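Local coordinates for protein STU0660 (Streptococcus thermophilus, PDB 3ZTH) that belongs to the large Csn2 proteins involved in CRISPR-mediated bacterial immunity, binds magnesium and probably acts by binding DNA, at residues A[243-255]-A[261-273]. Residues are numbered along the deposited sequence; the frame is centred on the assembly and turned at random.
Sequences YLKIDEENSRFVN and VEHLYDVEFMYER
Asn-255 and His-263 face each other as an antiparallel non-hydrogen-bonded pair, CA atoms 4.2 Å apart, where strand 254-257 turns back into strand 261-263 as a beta hairpin at one margin of the mixed sheet. Beside this pair Leu-264 N donates to Val-254 O at 3.0 Å, and beyond it the segments diverge: 248-252 form a helix-like turn, whereas 261-273 enters the helix that starts at Val-267.

Three side chains meet the approach to that helix and its first turn. Ser-251 OG, anti to its own nitrogen (chi1 -168°), donates to Tyr-265 O at 2.6 Å and also touches Val-267 CG2 and the selenomethionine methyl CE of Met-270. Glu-248, bent at chi2, crosses the Val-267 and Glu-268 side chains at a slant; its OE2 accepts from Glu-268 N at 3.0 Å, the donor standing out of the carboxylate plane. Arg-252 runs alongside the N-cap residue Asp-266, and Arg-252 NE meets Asp-266 OD1 at 3.3 Å at the guanidinium edge, a salt bridge whose hydrogen bond is weak and bent (133°), with the two planes 57° apart.

Leu-264 CD1 touches both Ile-246 CD1, 3.7 Å away, and Val-254 CG1, the Ile-246 and Leu-264 side chains crossing at about a right angle. Ile-246 CG2 reaches Val-267 CG2, and helix 286-296 adds Leu-293. His-263 CB lies against Asn-255 OD1, which accepts from Asn-16 N, while His-263 ND1 donates to the carbonyl O of the next residue, Leu-264, almost in the ring plane but from above the carbonyl plane.

At the amino end of helix 267-277 the helix dipole would probably favour negative charge and ease the proximity of Glu-248 to Asp-266. The hairpin bond, the Ser-251 and Glu-248 bonds and the Ile-246/Leu-264/Val-267 contacts hold this helix start against the 246-254 loop and the sheet edge.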
ATOM      1  N   TYR A 243     -42.688  -4.567 -20.338  1.00 32.68           N
ATOM      2  CA  TYR A 243     -41.499  -5.423 -20.351  1.00 32.13           C
ATOM      3  C   TYR A 243     -41.696  -6.851 -19.840  1.00 32.71           C
ATOM      4  O   TYR A 243     -41.010  -7.776 -20.276  1.00 29.93           O
ATOM      5  CB  TYR A 243     -40.359  -4.748 -19.589  1.00 31.23           C
ATOM      6  CG  TYR A 243     -39.859  -3.521 -20.314  1.00 31.81           C
ATOM      7  CD1 TYR A 243     -40.500  -2.290 -20.166  1.00 31.20           C
ATOM      8  CD2 TYR A 243     -38.808  -3.611 -21.220  1.00 30.23           C
ATOM      9  CE1 TYR A 243     -40.109  -1.190 -20.905  1.00 31.81           C
ATOM     10  CE2 TYR A 243     -38.409  -2.519 -21.967  1.00 30.79           C
ATOM     11  CZ  TYR A 243     -39.060  -1.311 -21.808  1.00 32.28           C
ATOM     12  OH  TYR A 243     -38.665  -0.220 -22.549  1.00 32.90           O
ATOM     13  N   LEU A 244     -42.634  -7.028 -18.918  1.00 32.60           N
ATOM     14  CA  LEU A 244     -42.923  -8.348 -18.376  1.00 32.74           C
ATOM     15  C   LEU A 244     -43.434  -9.262 -19.496  1.00 32.79           C
ATOM     16  O   LEU A 244     -44.353  -8.899 -20.224  1.00 33.87           O
ATOM     17  CB  LEU A 244     -43.985  -8.226 -17.285  1.00 31.76           C
ATOM     18  CG  LEU A 244     -44.444  -9.505 -16.593  1.00 31.60           C
ATOM     19  CD1 LEU A 244     -43.268 -10.137 -15.846  1.00 30.71           C
ATOM     20  CD2 LEU A 244     -45.596  -9.173 -15.644  1.00 29.15           C
ATOM     21  N   LYS A 245     -42.832 -10.440 -19.640  1.00 31.61           N
ATOM     22  CA  LYS A 245     -43.244 -11.393 -20.673  1.00 30.98           C
ATOM     23  C   LYS A 245     -43.859 -12.616 -20.005  1.00 30.57           C
ATOM     24  O   LYS A 245     -43.212 -13.265 -19.183  1.00 31.03           O
ATOM     25  CB  LYS A 245     -42.039 -11.848 -21.515  1.00 28.98           C
ATOM     26  CG  LYS A 245     -41.280 -10.731 -22.210  1.00 28.10           C
ATOM     27  CD  LYS A 245     -42.175  -9.966 -23.182  1.00 28.00           C
ATOM     28  CE  LYS A 245     -41.464  -8.733 -23.734  1.00 31.11           C
ATOM     29  NZ  LYS A 245     -42.327  -7.921 -24.651  1.00 36.30           N
ATOM     30  N   ILE A 246     -45.099 -12.933 -20.357  1.00 30.38           N
ATOM     31  CA  ILE A 246     -45.777 -14.091 -19.785  1.00 32.54           C
ATOM     32  C   ILE A 246     -46.138 -15.138 -20.836  1.00 33.87           C
ATOM     33  O   ILE A 246     -46.733 -14.810 -21.861  1.00 33.75           O
ATOM     34  CB  ILE A 246     -47.081 -13.675 -19.053  1.00 33.24           C
ATOM     35  CG1 ILE A 246     -46.740 -12.850 -17.810  1.00 33.70           C
ATOM     36  CG2 ILE A 246     -47.892 -14.901 -18.673  1.00 32.23           C
ATOM     37  CD1 ILE A 246     -47.949 -12.397 -17.023  1.00 33.99           C
ATOM     38  N   ASP A 247     -45.754 -16.389 -20.585  1.00 36.31           N
ATOM     39  CA  ASP A 247     -46.088 -17.505 -21.475  1.00 39.23           C
ATOM     40  C   ASP A 247     -46.296 -18.746 -20.609  1.00 39.77           C
ATOM     41  O   ASP A 247     -46.107 -18.688 -19.392  1.00 38.61           O
ATOM     42  CB  ASP A 247     -44.995 -17.757 -22.534  1.00 40.81           C
ATOM     43  CG  ASP A 247     -43.655 -18.149 -21.931  1.00 45.84           C
ATOM     44  OD1 ASP A 247     -43.623 -19.012 -21.026  1.00 47.56           O
ATOM     45  OD2 ASP A 247     -42.619 -17.603 -22.380  1.00 48.80           O
ATOM     46  N   GLU A 248     -46.687 -19.860 -21.222  1.00 40.58           N
ATOM     47  CA  GLU A 248     -46.929 -21.089 -20.470  1.00 44.14           C
ATOM     48  C   GLU A 248     -45.729 -21.594 -19.673  1.00 43.60           C
ATOM     49  O   GLU A 248     -45.887 -22.110 -18.569  1.00 43.70           O
ATOM     50  CB  GLU A 248     -47.412 -22.216 -21.398  1.00 46.83           C
ATOM     51  CG  GLU A 248     -48.933 -22.347 -21.504  1.00 55.20           C
ATOM     52  CD  GLU A 248     -49.624 -22.567 -20.146  1.00 60.62           C
ATOM     53  OE1 GLU A 248     -48.948 -22.513 -19.087  1.00 62.93           O
ATOM     54  OE2 GLU A 248     -50.858 -22.788 -20.141  1.00 62.19           O
ATOM     55  N   GLU A 249     -44.535 -21.437 -20.225  1.00 42.77           N
ATOM     56  CA  GLU A 249     -43.333 -21.913 -19.568  1.00 43.86           C
ATOM     57  C   GLU A 249     -42.856 -21.122 -18.359  1.00 42.05           C
ATOM     58  O   GLU A 249     -42.556 -21.710 -17.323  1.00 42.35           O
ATOM     59  CB  GLU A 249     -42.192 -22.004 -20.582  1.00 49.51           C
ATOM     60  CG  GLU A 249     -42.542 -22.849 -21.788  1.00 56.92           C
ATOM     61  CD  GLU A 249     -43.202 -24.162 -21.392  1.00 62.29           C
ATOM     62  OE1 GLU A 249     -42.560 -24.959 -20.667  1.00 64.45           O
ATOM     63  OE2 GLU A 249     -44.366 -24.394 -21.801  1.00 64.32           O
ATOM     64  N   ASN A 250     -42.790 -19.798 -18.486  1.00 38.54           N
ATOM     65  CA  ASN A 250     -42.294 -18.948 -17.407  1.00 34.96           C
ATOM     66  C   ASN A 250     -43.338 -18.405 -16.435  1.00 33.44           C
ATOM     67  O   ASN A 250     -42.993 -17.808 -15.424  1.00 33.31           O
ATOM     68  CB  ASN A 250     -41.515 -17.768 -17.997  1.00 34.99           C
ATOM     69  CG  ASN A 250     -42.412 -16.777 -18.750  1.00 35.45           C
ATOM     70  OD1 ASN A 250     -43.643 -16.815 -18.652  1.00 33.09           O
ATOM     71  ND2 ASN A 250     -41.787 -15.876 -19.496  1.00 36.11           N
ATOM     72  N   SER A 251     -44.608 -18.613 -16.743  1.00 32.90           N
ATOM     73  CA  SER A 251     -45.701 -18.120 -15.905  1.00 34.06           C
ATOM     74  C   SER A 251     -45.538 -18.283 -14.383  1.00 33.68           C
ATOM     75  O   SER A 251     -45.686 -17.324 -13.623  1.00 32.62           O
ATOM     76  CB  SER A 251     -47.002 -18.788 -16.342  1.00 34.69           C
ATOM     77  OG  SER A 251     -48.107 -18.148 -15.744  1.00 41.92           O
ATOM     78  N   ARG A 252     -45.253 -19.504 -13.944  1.00 34.25           N
ATOM     79  CA  ARG A 252     -45.095 -19.806 -12.528  1.00 34.17           C
ATOM     80  C   ARG A 252     -43.898 -19.119 -11.874  1.00 32.76           C
ATOM     81  O   ARG A 252     -43.821 -19.018 -10.651  1.00 30.73           O
ATOM     82  CB  ARG A 252     -44.989 -21.324 -12.341  1.00 38.07           C
ATOM     83  CG  ARG A 252     -46.315 -22.055 -12.551  1.00 45.90           C
ATOM     84  CD  ARG A 252     -46.187 -23.571 -12.376  1.00 51.82           C
ATOM     85  NE  ARG A 252     -45.378 -24.183 -13.431  1.00 57.36           N
ATOM     86  CZ  ARG A 252     -44.171 -24.717 -13.249  1.00 59.10           C
ATOM     87  NH1 ARG A 252     -43.618 -24.723 -12.039  1.00 60.91           N
ATOM     88  NH2 ARG A 252     -43.515 -25.241 -14.282  1.00 57.93           N
ATOM     89  N   PHE A 253     -42.968 -18.630 -12.683  1.00 30.78           N
ATOM     90  CA  PHE A 253     -41.793 -17.981 -12.140  1.00 29.34           C
ATOM     91  C   PHE A 253     -41.882 -16.462 -12.126  1.00 28.06           C
ATOM     92  O   PHE A 253     -40.882 -15.763 -11.924  1.00 29.62           O
ATOM     93  CB  PHE A 253     -40.567 -18.484 -12.890  1.00 29.67           C
ATOM     94  CG  PHE A 253     -40.512 -19.976 -12.950  1.00 31.97           C
ATOM     95  CD1 PHE A 253     -40.493 -20.726 -11.771  1.00 32.30           C
ATOM     96  CD2 PHE A 253     -40.590 -20.644 -14.170  1.00 32.61           C
ATOM     97  CE1 PHE A 253     -40.563 -22.115 -11.804  1.00 31.94           C
ATOM     98  CE2 PHE A 253     -40.661 -22.039 -14.215  1.00 33.45           C
ATOM     99  CZ  PHE A 253     -40.649 -22.775 -13.035  1.00 31.76           C
ATOM    100  N   VAL A 254     -43.092 -15.961 -12.342  1.00 25.93           N
ATOM    101  CA  VAL A 254     -43.343 -14.534 -12.289  1.00 25.38           C
ATOM    102  C   VAL A 254     -43.737 -14.312 -10.843  1.00 26.05           C
ATOM    103  O   VAL A 254     -44.796 -14.750 -10.409  1.00 25.64           O
ATOM    104  CB  VAL A 254     -44.501 -14.122 -13.194  1.00 24.33           C
ATOM    105  CG1 VAL A 254     -44.877 -12.684 -12.923  1.00 22.78           C
ATOM    106  CG2 VAL A 254     -44.110 -14.298 -14.648  1.00 25.20           C
ATOM    107  N   ASN A 255     -42.864 -13.659 -10.091  1.00 27.84           N
ATOM    108  CA  ASN A 255     -43.121 -13.398  -8.684  1.00 28.18           C
ATOM    109  C   ASN A 255     -43.610 -11.972  -8.452  1.00 29.12           C
ATOM    110  O   ASN A 255     -42.936 -11.001  -8.816  1.00 31.12           O
ATOM    111  CB  ASN A 255     -41.847 -13.670  -7.880  1.00 27.19           C
ATOM    112  CG  ASN A 255     -41.489 -15.154  -7.834  1.00 27.89           C
ATOM    113  OD1 ASN A 255     -42.015 -15.912  -7.011  1.00 26.97           O
ATOM    114  ND2 ASN A 255     -40.612 -15.576  -8.733  1.00 24.70           N
ATOM    115  N   VAL A 261     -46.860 -11.308  -1.124  1.00 34.53           N
ATOM    116  CA  VAL A 261     -46.014 -12.018  -2.067  1.00 34.31           C
ATOM    117  C   VAL A 261     -46.667 -13.306  -2.569  1.00 34.48           C
ATOM    118  O   VAL A 261     -47.090 -14.148  -1.780  1.00 36.40           O
ATOM    119  CB  VAL A 261     -44.634 -12.353  -1.439  1.00 34.18           C
ATOM    120  CG1 VAL A 261     -43.790 -13.176  -2.417  1.00 32.35           C
ATOM    121  CG2 VAL A 261     -43.895 -11.070  -1.101  1.00 32.37           C
ATOM    122  N   GLU A 262     -46.742 -13.446  -3.889  1.00 32.87           N
ATOM    123  CA  GLU A 262     -47.320 -14.626  -4.527  1.00 31.11           C
ATOM    124  C   GLU A 262     -46.683 -14.763  -5.902  1.00 30.11           C
ATOM    125  O   GLU A 262     -46.179 -13.787  -6.458  1.00 29.73           O
ATOM    126  CB  GLU A 262     -48.829 -14.454  -4.739  1.00 33.89           C
ATOM    127  CG  GLU A 262     -49.648 -14.076  -3.508  1.00 41.78           C
ATOM    128  CD  GLU A 262     -49.897 -15.241  -2.543  1.00 45.58           C
ATOM    129  OE1 GLU A 262     -49.502 -16.395  -2.846  1.00 45.15           O
ATOM    130  OE2 GLU A 262     -50.499 -14.989  -1.471  1.00 48.32           O
ATOM    131  N   HIS A 263     -46.684 -15.969  -6.453  1.00 29.34           N
ATOM    132  CA  HIS A 263     -46.171 -16.151  -7.801  1.00 29.84           C
ATOM    133  C   HIS A 263     -47.372 -16.589  -8.627  1.00 30.74           C
ATOM    134  O   HIS A 263     -48.327 -17.145  -8.080  1.00 30.75           O
ATOM    135  CB  HIS A 263     -45.034 -17.178  -7.845  1.00 29.46           C
ATOM    136  CG  HIS A 263     -45.407 -18.539  -7.354  1.00 31.91           C
ATOM    137  ND1 HIS A 263     -46.316 -19.344  -8.007  1.00 34.82           N
ATOM    138  CD2 HIS A 263     -44.952 -19.262  -6.303  1.00 32.34           C
ATOM    139  CE1 HIS A 263     -46.399 -20.507  -7.383  1.00 33.48           C
ATOM    140  NE2 HIS A 263     -45.581 -20.483  -6.346  1.00 33.15           N
ATOM    141  N   LEU A 264     -47.364 -16.293  -9.925  1.00 31.65           N
ATOM    142  CA  LEU A 264     -48.483 -16.670 -10.783  1.00 31.69           C
ATOM    143  C   LEU A 264     -48.590 -18.183 -10.915  1.00 33.44           C
ATOM    144  O   LEU A 264     -47.655 -18.924 -10.572  1.00 33.60           O
ATOM    145  CB  LEU A 264     -48.338 -16.055 -12.182  1.00 30.70           C
ATOM    146  CG  LEU A 264     -48.461 -14.533 -12.332  1.00 29.87           C
ATOM    147  CD1 LEU A 264     -48.291 -14.145 -13.791  1.00 24.42           C
ATOM    148  CD2 LEU A 264     -49.809 -14.070 -11.814  1.00 25.30           C
ATOM    149  N   TYR A 265     -49.744 -18.625 -11.404  1.00 33.83           N
ATOM    150  CA  TYR A 265     -50.018 -20.043 -11.625  1.00 36.13           C
ATOM    151  C   TYR A 265     -49.804 -20.278 -13.121  1.00 35.44           C
ATOM    152  O   TYR A 265     -49.295 -19.402 -13.822  1.00 31.60           O
ATOM    153  CB  TYR A 265     -51.478 -20.371 -11.290  1.00 37.93           C
ATOM    154  CG  TYR A 265     -51.923 -20.067  -9.874  1.00 43.20           C
ATOM    155  CD1 TYR A 265     -51.393 -20.760  -8.777  1.00 45.94           C
ATOM    156  CD2 TYR A 265     -52.924 -19.127  -9.636  1.00 47.38           C
ATOM    157  CE1 TYR A 265     -51.861 -20.528  -7.480  1.00 47.33           C
ATOM    158  CE2 TYR A 265     -53.402 -18.883  -8.345  1.00 49.87           C
ATOM    159  CZ  TYR A 265     -52.870 -19.588  -7.275  1.00 51.17           C
ATOM    160  OH  TYR A 265     -53.382 -19.361  -6.013  1.00 54.32           O
ATOM    161  N   ASP A 266     -50.186 -21.456 -13.607  1.00 35.87           N
ATOM    162  CA  ASP A 266     -50.064 -21.740 -15.032  1.00 37.96           C
ATOM    163  C   ASP A 266     -51.110 -20.869 -15.715  1.00 37.32           C
ATOM    164  O   ASP A 266     -52.167 -20.594 -15.138  1.00 36.51           O
ATOM    165  CB  ASP A 266     -50.349 -23.213 -15.332  1.00 41.45           C
ATOM    166  CG  ASP A 266     -49.268 -24.135 -14.804  1.00 45.16           C
ATOM    167  OD1 ASP A 266     -48.105 -24.024 -15.254  1.00 45.76           O
ATOM    168  OD2 ASP A 266     -49.584 -24.975 -13.933  1.00 49.93           O
ATOM    169  N   VAL A 267     -50.805 -20.433 -16.933  1.00 36.07           N
ATOM    170  CA  VAL A 267     -51.698 -19.577 -17.707  1.00 34.98           C
ATOM    171  C   VAL A 267     -53.054 -20.217 -18.025  1.00 34.75           C
ATOM    172  O   VAL A 267     -54.098 -19.590 -17.850  1.00 34.73           O
ATOM    173  CB  VAL A 267     -51.022 -19.153 -19.031  1.00 35.86           C
ATOM    174  CG1 VAL A 267     -51.878 -18.129 -19.757  1.00 30.85           C
ATOM    175  CG2 VAL A 267     -49.637 -18.594 -18.735  1.00 35.15           C
ATOM    176  N   GLU A 268     -53.046 -21.459 -18.496  1.00 34.57           N
ATOM    177  CA  GLU A 268     -54.305 -22.125 -18.811  1.00 37.73           C
ATOM    178  C   GLU A 268     -55.159 -22.255 -17.547  1.00 37.47           C
ATOM    179  O   GLU A 268     -56.380 -22.086 -17.577  1.00 37.41           O
ATOM    180  CB  GLU A 268     -54.047 -23.508 -19.417  1.00 37.82           C
ATOM    181  CG  GLU A 268     -55.315 -24.222 -19.889  1.00 43.10           C
ATOM    182  CD  GLU A 268     -56.168 -23.364 -20.825  1.00 47.51           C
ATOM    183  OE1 GLU A 268     -55.592 -22.579 -21.619  1.00 49.04           O
ATOM    184  OE2 GLU A 268     -57.415 -23.482 -20.774  1.00 47.95           O
ATOM    185  N   PHE A 269     -54.511 -22.554 -16.432  1.00 37.25           N
ATOM    186  CA  PHE A 269     -55.223 -22.681 -15.174  1.00 38.48           C
ATOM    187  C   PHE A 269     -55.950 -21.365 -14.868  1.00 37.28           C
ATOM    188  O   PHE A 269     -57.153 -21.355 -14.621  1.00 37.01           O
ATOM    189  CB  PHE A 269     -54.239 -23.011 -14.042  1.00 40.91           C
ATOM    190  CG  PHE A 269     -54.873 -23.037 -12.676  1.00 41.81           C
ATOM    191  CD1 PHE A 269     -55.518 -24.183 -12.214  1.00 41.12           C
ATOM    192  CD2 PHE A 269     -54.857 -21.899 -11.868  1.00 41.39           C
ATOM    193  CE1 PHE A 269     -56.141 -24.194 -10.961  1.00 42.39           C
ATOM    194  CE2 PHE A 269     -55.478 -21.897 -10.614  1.00 43.02           C
ATOM    195  CZ  PHE A 269     -56.121 -23.047 -10.160  1.00 42.68           C
HETATM  196  N   MSE A 270     -55.216 -20.259 -14.904  1.00 36.92           N
HETATM  197  CA  MSE A 270     -55.790 -18.950 -14.612  1.00 37.23           C
HETATM  198  C   MSE A 270     -56.836 -18.502 -15.620  1.00 35.51           C
HETATM  199  O   MSE A 270     -57.817 -17.841 -15.263  1.00 32.89           O
HETATM  200  CB  MSE A 270     -54.686 -17.905 -14.521  1.00 38.93           C
HETATM  201  CG  MSE A 270     -53.686 -18.193 -13.423  1.00 42.86           C
HETATM  202 SE   MSE A 270     -52.434 -16.741 -13.203  1.00 53.60          SE
HETATM  203  CE  MSE A 270     -51.272 -17.117 -14.701  1.00 48.15           C
ATOM    204  N   TYR A 271     -56.634 -18.856 -16.880  1.00 34.51           N
ATOM    205  CA  TYR A 271     -57.593 -18.474 -17.902  1.00 34.46           C
ATOM    206  C   TYR A 271     -58.953 -19.064 -17.554  1.00 35.82           C
ATOM    207  O   TYR A 271     -59.963 -18.356 -17.532  1.00 34.70           O
ATOM    208  CB  TYR A 271     -57.158 -18.988 -19.268  1.00 32.42           C
ATOM    209  CG  TYR A 271     -58.118 -18.639 -20.379  1.00 29.71           C
ATOM    210  CD1 TYR A 271     -58.135 -17.361 -20.936  1.00 28.96           C
ATOM    211  CD2 TYR A 271     -59.011 -19.586 -20.873  1.00 29.69           C
ATOM    212  CE1 TYR A 271     -59.016 -17.033 -21.956  1.00 27.34           C
ATOM    213  CE2 TYR A 271     -59.899 -19.272 -21.896  1.00 30.05           C
ATOM    214  CZ  TYR A 271     -59.896 -17.991 -22.433  1.00 30.59           C
ATOM    215  OH  TYR A 271     -60.781 -17.671 -23.439  1.00 31.05           O
ATOM    216  N   GLU A 272     -58.975 -20.365 -17.279  1.00 37.50           N
ATOM    217  CA  GLU A 272     -60.228 -21.033 -16.948  1.00 39.95           C
ATOM    218  C   GLU A 272     -60.887 -20.450 -15.707  1.00 39.47           C
ATOM    219  O   GLU A 272     -62.092 -20.198 -15.711  1.00 38.22           O
ATOM    220  CB  GLU A 272     -59.996 -22.542 -16.805  1.00 41.39           C
ATOM    221  CG  GLU A 272     -59.964 -23.250 -18.164  1.00 46.99           C
ATOM    222  CD  GLU A 272     -59.340 -24.640 -18.117  1.00 49.54           C
ATOM    223  OE1 GLU A 272     -59.633 -25.401 -17.164  1.00 52.25           O
ATOM    224  OE2 GLU A 272     -58.562 -24.973 -19.041  1.00 47.19           O
ATOM    225  N   ARG A 273     -60.102 -20.221 -14.655  1.00 41.13           N
ATOM    226  CA  ARG A 273     -60.627 -19.645 -13.418  1.00 43.43           C
ATOM    227  C   ARG A 273     -61.250 -18.287 -13.706  1.00 44.12           C
ATOM    228  O   ARG A 273     -62.410 -18.046 -13.382  1.00 44.82           O
ATOM    229  CB  ARG A 273     -59.513 -19.461 -12.377  1.00 45.73           C
ATOM    230  CG  ARG A 273     -59.016 -20.732 -11.710  1.00 50.63           C
ATOM    231  CD  ARG A 273     -60.149 -21.452 -10.986  1.00 57.33           C
ATOM    232  NE  ARG A 273     -59.665 -22.467 -10.048  1.00 62.60           N
ATOM    233  CZ  ARG A 273     -58.983 -22.199  -8.934  1.00 64.72           C
ATOM    234  NH1 ARG A 273     -58.693 -20.945  -8.605  1.00 66.02           N
ATOM    235  NH2 ARG A 273     -58.594 -23.188  -8.142  1.00 66.17           N
TER